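Local coordinates for clan CA, family C40, NlpC/P60 superfamily cysteine peptidase (Trichomonas vaginalis, PDB 6BIO), which probably cleaves peptide bonds in bacterial peptidoglycan, acting as a cysteine peptidase of the NlpC/P60 family, at residues N112-T116 with R127-R131; A93-P99 with Y133-I137; T19-T25 with S79-I85. All coordinates share one frame; numbering follows the deposited sequence.

Contact 1: residues N112-T116 with R127-R131; sequences NSQVT and RINYR
The carbonyl oxygen of Asn129 is gripped twice: Thr116 N donates to it at 3.0 Å, and a water donates to it at 2.8 Å. That water is also hydrogen-bonded to Thr116 OG1, which chi1 (-58°) sets beside the residue's own backbone N and hence on the side facing the Asn129 carbonyl. The return bond, Asn129 N to Thr116 O at 2.9 Å, completes an antiparallel hydrogen-bonded pair. Asn129 OD1 bonds Gly132 N, in the tight turn that follows. On the opposite face of the sheet from Thr116 and Asn129, Val115 CG1 rests on Ile128 CD1 at 3.9 Å. Beyond this pair Tyr130 takes over. With CG anti to the backbone N (chi1 171°), its ring lies along the other strand; CD1 meets Gln114 O at the ring edge, 3.4 Å away, and CE1 touches Ser113 CB at 3.7 Å. A second water joins Tyr130 OH (2.6 Å) to Ser113 OG, whose other partner is Pro110 O. Arg131 CG lies over one ring face, toward its rim. Both segments belong to the hairpin of strands 114-122 and 125-130, flanked by strand 80-88 beyond Val115 and strand 133-138 beyond Ile128, while Tyr130 leans on Val109 of strand 105-109.

Contact 2: residues A93-P99 with Y133-I137; sequences ANIYSEP and YIGYI
Pro99 lies over one face of the Tyr136 ring, its CD 3.5 Å from the ring centroid and only 4° off the normal, a well-centred CH-pi contact. The same ring has carbonyls at its rim: Tyr96 O and Ser97 O both sit at the edge, near the ring plane, and Glu98 CA comes within 3.6 Å of Tyr136 CD1. The chain from 96 to 99 thus wraps Tyr136 from edge to face. Tyr96 and Tyr136 also form the one backbone bridge here, an antiparallel hydrogen-bonded pair in which Tyr96 N reaches Tyr136 O at 2.8 Å and Tyr136 N reaches Tyr96 O at 2.8 Å. The two tyrosines have nearly the same chi1 (-69° and -66°), but on strands of opposing direction this swings their rings apart. Tyr96 ends up beside Asn94 instead: Asn94 CB lies over one face, toward the rim, and Asn94 ND2 gives a nearly straight bond to Tyr96 OH at 3.2 Å, with the hydroxyl in the amide plane. Next to the bridge the fit is tight. Ile95 CG2 presses on Gly135 CA at 3.2 Å, closer than usual for two carbons, and the backbone of Gly135 takes angles that suit glycine. Farther along, Ala93 CB meets Ile137 CD1 at 3.7 Å, and the methyl ends of Ile95 and Ile137 belong to a core that also takes in Ile128. Pairing of the first strand with the last is how a small SH3 barrel closes; within the bacterial SH3 region, strands 93-96 and 133-138 meet here in that way, through a single bridge.

Contact 3: residues T19-T25 with S79-I85; sequences TIGRLTT and SLEEITI
Strands 19-23 and 80-83 run antiparallel, 141° between their directions, with Arg22 and Glu81 as a hydrogen-bonded pair between the non-hydrogen-bonded pairs Gly21-Glu82 and Leu23-Leu80. Arg22 and Glu81 send their side chains out together, side by side. A bend at chi3 (83°) brings the arginine's edge round to the acid: NE and NH2 each hold Glu81 OE2 at 2.8 Å, with the oxygen in the guanidinium plane but the carboxylate turned 53° from it. Thr24 CG2 packs across Glu81 CD at 3.7 Å. On the face of the sheet that carries Arg22 and Glu81, Ile83 CG1 lies against Arg22 CB at 3.9 Å, and Ile20 CG2 meets Ile83 CB, also at 3.9 Å. The strand end is closed by Ser79 O, which takes Thr24 N at 2.8 Å and Thr25 N at 3.0 Å, both from above one face of its carbonyl plane. Glu82, on the other face of the sheet, bonds Tyr59 OH through OE2. Two N-H donors on OE2 probably favour the ionised form of Glu81, while Arg22, whose NH1 forms a salt bridge with Asp51, has its guanidinium rotation fixed by both acids.

In the fold
From the N terminus, contact 3 closes first: strand 19-23 waits through five intervening strands until strand 80-88 returns beside it. That strand then runs on to pair with strand 114-122, carrying the same sheet on from contact 3 toward contact 1. Next along the chain, strand 93-96 opens contact 2, which closes at 133-137, and contact 1, a hairpin, is nested wholly inside that loop. No contacts cross, and contact 3 stands in series before the others. Contacts 1 and 2 adjoin where Ile128 N faces Gly135 O; Thr116 packs on Thr84, and Arg127 on Thr19, to link contacts 1 and 3. Contacts 2 and 3 stay about 8 Å apart at their nearest atoms.

Contact 1: residues N112-T116 with R127-R131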
loop_
_atom_site.group_PDB
_atom_site.type_symbol
_atom_site.label_atom_id
_atom_site.label_comp_id
_atom_site.label_asym_id
_atom_site.label_seq_id
_atom_site.Cartn_x
_atom_site.Cartn_y
_atom_site.Cartn_z
ATOM N N ASN A 112 14.223 15.824 19.212
ATOM C CA ASN A 112 14.178 14.787 20.244
ATOM C C ASN A 112 12.893 14.774 21.052
ATOM O O ASN A 112 12.900 14.376 22.222
ATOM C CB ASN A 112 15.323 14.967 21.242
ATOM C CG ASN A 112 16.288 13.860 21.232
ATOM O OD1 ASN A 112 15.993 12.706 20.901
ATOM N ND2 ASN A 112 17.498 14.207 21.571
ATOM N N SER A 113 11.810 15.296 20.498
ATOM C CA SER A 113 10.520 15.326 21.167
ATOM C C SER A 113 9.789 14.010 20.944
ATOM O O SER A 113 9.759 13.472 19.833
ATOM C CB SER A 113 9.663 16.452 20.595
ATOM O OG SER A 113 10.181 17.734 20.967
ATOM N N GLN A 114 9.129 13.519 21.974
ATOM C CA GLN A 114 8.219 12.396 21.813
ATOM C C GLN A 114 6.920 12.884 21.185
ATOM O O GLN A 114 6.296 13.820 21.682
ATOM C CB GLN A 114 7.901 11.787 23.174
ATOM C CG GLN A 114 9.091 11.300 24.006
ATOM C CD GLN A 114 9.807 10.169 23.372
ATOM O OE1 GLN A 114 9.178 9.244 22.830
ATOM N NE2 GLN A 114 11.135 10.224 23.397
ATOM N N VAL A 115 6.478 12.226 20.122
ATOM C CA VAL A 115 5.260 12.575 19.395
ATOM C C VAL A 115 4.505 11.296 19.044
ATOM O O VAL A 115 5.038 10.177 19.120
ATOM C CB VAL A 115 5.567 13.393 18.113
ATOM C CG1 VAL A 115 6.462 14.628 18.422
ATOM C CG2 VAL A 115 6.214 12.506 17.021
ATOM N N THR A 116 3.252 11.459 18.642
ATOM C CA THR A 116 2.457 10.316 18.215
ATOM C C THR A 116 1.980 10.542 16.787
ATOM O O THR A 116 1.318 11.547 16.509
ATOM C CB THR A 116 1.254 10.136 19.144
ATOM O OG1 THR A 116 1.699 9.961 20.495
ATOM C CG2 THR A 116 0.408 8.941 18.720
ATOM N N ARG A 127 0.891 13.379 10.050
ATOM C CA ARG A 127 0.053 14.116 10.975
ATOM C C ARG A 127 0.341 13.564 12.352
ATOM O O ARG A 127 0.362 12.350 12.533
ATOM C CB ARG A 127 -1.431 13.999 10.644
ATOM C CG ARG A 127 -2.265 15.039 11.404
ATOM C CD ARG A 127 -3.733 15.116 10.945
ATOM N NE ARG A 127 -4.468 13.906 11.223
ATOM C CZ ARG A 127 -5.156 13.682 12.341
ATOM N NH1 ARG A 127 -5.782 12.527 12.502
ATOM N NH2 ARG A 127 -5.192 14.595 13.308
ATOM N N ILE A 128 0.593 14.469 13.317
ATOM C CA ILE A 128 1.039 14.061 14.646
ATOM C C ILE A 128 0.301 14.819 15.732
ATOM O O ILE A 128 -0.318 15.860 15.502
ATOM C CB ILE A 128 2.567 14.208 14.883
ATOM C CG1 ILE A 128 2.997 15.685 14.835
ATOM C CG2 ILE A 128 3.370 13.386 13.912
ATOM C CD1 ILE A 128 4.322 15.973 15.480
ATOM N N ASN A 129 0.416 14.264 16.932
ATOM C CA ASN A 129 0.079 14.929 18.190
ATOM C C ASN A 129 1.364 15.080 18.992
ATOM O O ASN A 129 2.020 14.079 19.310
ATOM C CB ASN A 129 -0.918 14.070 18.970
ATOM C CG ASN A 129 -1.311 14.674 20.296
ATOM O OD1 ASN A 129 -0.480 15.188 21.054
ATOM N ND2 ASN A 129 -2.572 14.579 20.612
ATOM N N TYR A 130 1.742 16.328 19.316
ATOM C CA TYR A 130 2.807 16.634 20.269
ATOM C C TYR A 130 2.186 17.442 21.402
ATOM O O TYR A 130 1.749 18.562 21.179
ATOM C CB TYR A 130 3.894 17.455 19.577
ATOM C CG TYR A 130 4.949 18.007 20.534
ATOM C CD1 TYR A 130 5.662 17.151 21.349
ATOM C CD2 TYR A 130 5.197 19.373 20.654
ATOM C CE1 TYR A 130 6.604 17.620 22.247
ATOM C CE2 TYR A 130 6.183 19.836 21.523
ATOM C CZ TYR A 130 6.872 18.966 22.309
ATOM O OH TYR A 130 7.820 19.496 23.182
ATOM N N ARG A 131 2.141 16.878 22.606
ATOM C CA ARG A 131 1.666 17.615 23.791
ATOM C C ARG A 131 0.245 18.155 23.593
ATOM O O ARG A 131 -0.098 19.210 24.124
ATOM C CB ARG A 131 2.587 18.801 24.166
ATOM C CG ARG A 131 3.993 18.505 24.645
ATOM C CD ARG A 131 4.779 19.837 24.920
ATOM N NE ARG A 131 4.176 20.675 25.967
ATOM C CZ ARG A 131 4.145 20.337 27.249
ATOM N NH1 ARG A 131 4.663 19.167 27.634
ATOM N NH2 ARG A 131 3.586 21.149 28.139
HETATM O O HOH W 1 9.821 17.895 23.811
HETATM O O HOH W 2 3.402 14.239 23.014
HETATM O O HOH W 3 1.568 12.574 21.619
#

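Contact 2: residues A93-P99 with Y133-I137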
loop_
_atom_site.group_PDB
_atom_site.type_symbol
_atom_site.label_atom_id
_atom_site.label_comp_id
_atom_site.label_asym_id
_atom_site.label_seq_id
_atom_site.Cartn_x
_atom_site.Cartn_y
_atom_site.Cartn_z
ATOM N N ALA A 93 11.405 21.253 14.079
ATOM C CA ALA A 93 10.446 21.419 12.987
ATOM C C ALA A 93 9.220 22.132 13.544
ATOM O O ALA A 93 9.037 22.254 14.762
ATOM C CB ALA A 93 10.015 20.070 12.431
ATOM N N ASN A 94 8.381 22.638 12.643
ATOM C CA ASN A 94 7.062 23.136 13.001
ATOM C C ASN A 94 5.997 22.089 12.693
ATOM O O ASN A 94 6.059 21.386 11.674
ATOM C CB ASN A 94 6.723 24.383 12.191
ATOM C CG ASN A 94 7.502 25.592 12.639
ATOM O OD1 ASN A 94 7.764 25.793 13.830
ATOM N ND2 ASN A 94 7.892 26.411 11.679
ATOM N N ILE A 95 5.000 22.013 13.552
ATOM C CA ILE A 95 3.724 21.401 13.209
ATOM C C ILE A 95 2.902 22.465 12.479
ATOM O O ILE A 95 2.662 23.546 13.031
ATOM C CB ILE A 95 2.988 20.879 14.465
ATOM C CG1 ILE A 95 3.750 19.737 15.099
ATOM C CG2 ILE A 95 1.560 20.432 14.069
ATOM C CD1 ILE A 95 3.224 19.330 16.447
ATOM N N TYR A 96 2.476 22.161 11.249
ATOM C CA TYR A 96 1.709 23.083 10.417
ATOM C C TYR A 96 0.239 22.679 10.366
ATOM O O TYR A 96 -0.123 21.519 10.590
ATOM C CB TYR A 96 2.284 23.117 8.996
ATOM C CG TYR A 96 3.623 23.767 8.915
ATOM C CD1 TYR A 96 3.745 25.135 9.063
ATOM C CD2 TYR A 96 4.752 23.014 8.742
ATOM C CE1 TYR A 96 4.955 25.736 8.984
ATOM C CE2 TYR A 96 5.985 23.590 8.623
ATOM C CZ TYR A 96 6.087 24.970 8.781
ATOM O OH TYR A 96 7.301 25.619 8.675
ATOM N N SER A 97 -0.614 23.629 10.001
ATOM C CA SER A 97 -2.050 23.407 9.938
ATOM C C SER A 97 -2.450 22.448 8.813
ATOM O O SER A 97 -3.534 21.872 8.884
ATOM C CB SER A 97 -2.812 24.716 9.755
ATOM O OG SER A 97 -2.392 25.344 8.564
ATOM N N GLU A 98 -1.616 22.314 7.790
ATOM C CA GLU A 98 -1.898 21.498 6.619
ATOM C C GLU A 98 -0.573 21.074 5.999
ATOM O O GLU A 98 0.466 21.717 6.221
ATOM C CB GLU A 98 -2.744 22.247 5.584
ATOM C CG GLU A 98 -2.078 23.534 5.079
ATOM C CD GLU A 98 -2.915 24.270 4.059
ATOM O OE1 GLU A 98 -4.136 24.443 4.266
ATOM O OE2 GLU A 98 -2.361 24.687 3.039
ATOM N N PRO A 99 -0.583 20.028 5.164
ATOM C CA PRO A 99 0.649 19.562 4.530
ATOM C C PRO A 99 0.892 20.308 3.230
ATOM O O PRO A 99 0.637 19.803 2.132
ATOM C CB PRO A 99 0.374 18.077 4.302
ATOM C CG PRO A 99 -1.089 17.976 4.098
ATOM C CD PRO A 99 -1.684 19.049 5.023
ATOM N N TYR A 133 -0.984 19.250 20.741
ATOM C CA TYR A 133 -0.991 20.074 19.528
ATOM C C TYR A 133 -0.978 19.135 18.328
ATOM O O TYR A 133 -0.136 18.222 18.248
ATOM C CB TYR A 133 0.249 20.974 19.471
ATOM C CG TYR A 133 0.277 22.015 20.584
ATOM C CD1 TYR A 133 -0.335 23.249 20.420
ATOM C CD2 TYR A 133 0.875 21.744 21.786
ATOM C CE1 TYR A 133 -0.347 24.181 21.431
ATOM C CE2 TYR A 133 0.900 22.707 22.807
ATOM C CZ TYR A 133 0.278 23.885 22.615
ATOM O OH TYR A 133 0.324 24.778 23.665
ATOM N N ILE A 134 -1.880 19.371 17.382
ATOM C CA ILE A 134 -2.147 18.433 16.292
ATOM C C ILE A 134 -1.885 19.101 14.946
ATOM O O ILE A 134 -2.343 20.221 14.700
ATOM C CB ILE A 134 -3.601 17.942 16.390
ATOM C CG1 ILE A 134 -3.793 17.116 17.689
ATOM C CG2 ILE A 134 -3.973 17.082 15.180
ATOM C CD1 ILE A 134 -5.217 17.072 18.119
ATOM N N GLY A 135 -1.190 18.402 14.063
ATOM C CA GLY A 135 -0.981 18.940 12.741
ATOM C C GLY A 135 0.120 18.189 12.015
ATOM O O GLY A 135 0.470 17.059 12.381
ATOM N N TYR A 136 0.656 18.843 10.978
ATOM C CA TYR A 136 1.497 18.165 9.999
ATOM C C TYR A 136 2.965 18.545 10.151
ATOM O O TYR A 136 3.302 19.727 10.188
ATOM C CB TYR A 136 1.006 18.494 8.580
ATOM C CG TYR A 136 -0.375 17.925 8.320
ATOM C CD1 TYR A 136 -1.530 18.597 8.689
ATOM C CD2 TYR A 136 -0.524 16.650 7.773
ATOM C CE1 TYR A 136 -2.778 18.066 8.496
ATOM C CE2 TYR A 136 -1.762 16.106 7.561
ATOM C CZ TYR A 136 -2.892 16.799 7.905
ATOM O OH TYR A 136 -4.106 16.227 7.697
ATOM N N ILE A 137 3.831 17.525 10.193
ATOM C CA ILE A 137 5.273 17.703 10.333
ATOM C C ILE A 137 5.985 17.032 9.171
ATOM O O ILE A 137 5.596 15.954 8.728
ATOM C CB ILE A 137 5.738 17.170 11.711
ATOM C CG1 ILE A 137 7.144 17.657 12.013
ATOM C CG2 ILE A 137 5.597 15.662 11.843
ATOM C CD1 ILE A 137 7.556 17.464 13.452
#

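Contact 3: residues T19-T25 with S79-I85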
loop_
_atom_site.group_PDB
_atom_site.type_symbol
_atom_site.label_atom_id
_atom_site.label_comp_id
_atom_site.label_asym_id
_atom_site.label_seq_id
_atom_site.Cartn_x
_atom_site.Cartn_y
_atom_site.Cartn_z
ATOM N N THR A 19 -7.055 9.244 9.826
ATOM C CA THR A 19 -6.372 8.414 10.814
ATOM C C THR A 19 -5.905 7.139 10.126
ATOM O O THR A 19 -6.084 6.957 8.924
ATOM C CB THR A 19 -7.256 8.158 12.029
ATOM O OG1 THR A 19 -8.476 7.564 11.569
ATOM C CG2 THR A 19 -7.523 9.427 12.830
ATOM N N ILE A 20 -5.273 6.267 10.880
ATOM C CA ILE A 20 -4.679 5.032 10.366
ATOM C C ILE A 20 -5.529 3.881 10.832
ATOM O O ILE A 20 -5.836 3.789 12.013
ATOM C CB ILE A 20 -3.237 4.819 10.869
ATOM C CG1 ILE A 20 -2.389 6.025 10.487
ATOM C CG2 ILE A 20 -2.657 3.517 10.311
ATOM C CD1 ILE A 20 -1.009 6.035 11.091
ATOM N N GLY A 21 -5.837 2.967 9.915
ATOM C CA GLY A 21 -6.503 1.741 10.261
ATOM C C GLY A 21 -5.717 0.495 9.892
ATOM O O GLY A 21 -4.936 0.471 8.940
ATOM N N ARG A 22 -5.957 -0.554 10.655
ATOM C CA ARG A 22 -5.420 -1.865 10.331
ATOM C C ARG A 22 -6.596 -2.828 10.345
ATOM O O ARG A 22 -7.366 -2.843 11.314
ATOM C CB ARG A 22 -4.322 -2.313 11.322
ATOM C CG ARG A 22 -3.810 -3.728 11.025
ATOM C CD ARG A 22 -2.731 -4.171 12.018
ATOM N NE ARG A 22 -3.357 -4.656 13.188
ATOM C CZ ARG A 22 -3.614 -5.939 13.451
ATOM N NH1 ARG A 22 -3.243 -6.964 12.671
ATOM N NH2 ARG A 22 -4.243 -6.179 14.540
ATOM N N LEU A 23 -6.727 -3.632 9.287
ATOM C CA LEU A 23 -7.846 -4.557 9.202
ATOM C C LEU A 23 -7.657 -5.729 10.141
ATOM O O LEU A 23 -6.598 -6.357 10.184
ATOM C CB LEU A 23 -8.045 -5.049 7.781
ATOM C CG LEU A 23 -9.023 -4.131 7.041
ATOM C CD1 LEU A 23 -8.435 -2.792 6.774
ATOM C CD2 LEU A 23 -9.586 -4.691 5.867
ATOM N N THR A 24 -8.698 -6.001 10.924
ATOM C CA THR A 24 -8.719 -7.107 11.851
ATOM C C THR A 24 -9.734 -8.189 11.489
ATOM O O THR A 24 -9.650 -9.304 12.041
ATOM C CB THR A 24 -9.068 -6.571 13.242
ATOM O OG1 THR A 24 -10.327 -5.905 13.165
ATOM C CG2 THR A 24 -8.002 -5.637 13.799
ATOM N N THR A 25 -10.714 -7.877 10.644
ATOM C CA THR A 25 -11.671 -8.836 10.089
ATOM C C THR A 25 -12.063 -9.930 11.094
ATOM O O THR A 25 -11.781 -11.113 10.873
ATOM C CB THR A 25 -11.187 -9.449 8.771
ATOM O OG1 THR A 25 -9.968 -10.183 8.948
ATOM C CG2 THR A 25 -10.940 -8.381 7.722
ATOM N N SER A 79 -14.581 -4.174 11.285
ATOM C CA SER A 79 -13.550 -4.960 10.610
ATOM C C SER A 79 -12.154 -4.375 10.701
ATOM O O SER A 79 -11.226 -4.962 10.135
ATOM C CB SER A 79 -13.884 -5.158 9.130
ATOM O OG SER A 79 -13.730 -3.935 8.376
ATOM N N LEU A 80 -11.964 -3.240 11.366
ATOM C CA LEU A 80 -10.653 -2.618 11.468
ATOM C C LEU A 80 -10.532 -1.966 12.836
ATOM O O LEU A 80 -11.533 -1.738 13.536
ATOM C CB LEU A 80 -10.407 -1.613 10.346
ATOM C CG LEU A 80 -11.023 -0.242 10.449
ATOM C CD1 LEU A 80 -10.596 0.557 9.257
ATOM C CD2 LEU A 80 -12.527 -0.274 10.422
ATOM N N GLU A 81 -9.293 -1.622 13.165
ATOM C CA GLU A 81 -8.949 -0.887 14.366
ATOM C C GLU A 81 -8.158 0.359 13.986
ATOM O O GLU A 81 -7.422 0.365 13.004
ATOM C CB GLU A 81 -8.103 -1.766 15.326
ATOM C CG GLU A 81 -6.705 -2.087 14.854
ATOM C CD GLU A 81 -5.987 -3.138 15.647
ATOM O OE1 GLU A 81 -6.542 -3.559 16.690
ATOM O OE2 GLU A 81 -4.868 -3.541 15.255
ATOM N N GLU A 82 -8.318 1.426 14.775
ATOM C CA GLU A 82 -7.498 2.631 14.628
ATOM C C GLU A 82 -6.135 2.408 15.270
ATOM O O GLU A 82 -6.029 1.783 16.336
ATOM C CB GLU A 82 -8.154 3.837 15.295
ATOM C CG GLU A 82 -9.506 4.121 14.720
ATOM C CD GLU A 82 -9.683 5.572 14.257
ATOM O OE1 GLU A 82 -8.813 6.417 14.494
ATOM O OE2 GLU A 82 -10.738 5.879 13.679
ATOM N N ILE A 83 -5.104 2.951 14.639
ATOM C CA ILE A 83 -3.719 2.787 15.045
ATOM C C ILE A 83 -3.110 4.158 15.234
ATOM O O ILE A 83 -3.224 5.003 14.338
ATOM C CB ILE A 83 -2.954 2.095 13.889
ATOM C CG1 ILE A 83 -3.479 0.681 13.617
ATOM C CG2 ILE A 83 -1.433 2.153 14.110
ATOM C CD1 ILE A 83 -3.213 -0.273 14.756
ATOM N N THR A 84 -2.401 4.348 16.345
ATOM C CA THR A 84 -1.489 5.479 16.483
ATOM C C THR A 84 -0.089 4.955 16.774
ATOM O O THR A 84 0.071 3.894 17.370
ATOM C CB THR A 84 -1.941 6.514 17.537
ATOM O OG1 THR A 84 -1.918 5.922 18.836
ATOM C CG2 THR A 84 -3.366 6.990 17.223
ATOM N N ILE A 85 0.923 5.708 16.359
ATOM C CA ILE A 85 2.302 5.213 16.355
ATOM C C ILE A 85 3.245 6.161 17.110
ATOM O O ILE A 85 3.561 7.245 16.624
ATOM C CB ILE A 85 2.802 4.961 14.919
ATOM C CG1 ILE A 85 1.854 4.029 14.173
ATOM C CG2 ILE A 85 4.204 4.385 14.953
ATOM C CD1 ILE A 85 2.123 3.943 12.678
HETATM O O HOH W 4 -4.504 7.243 13.664
#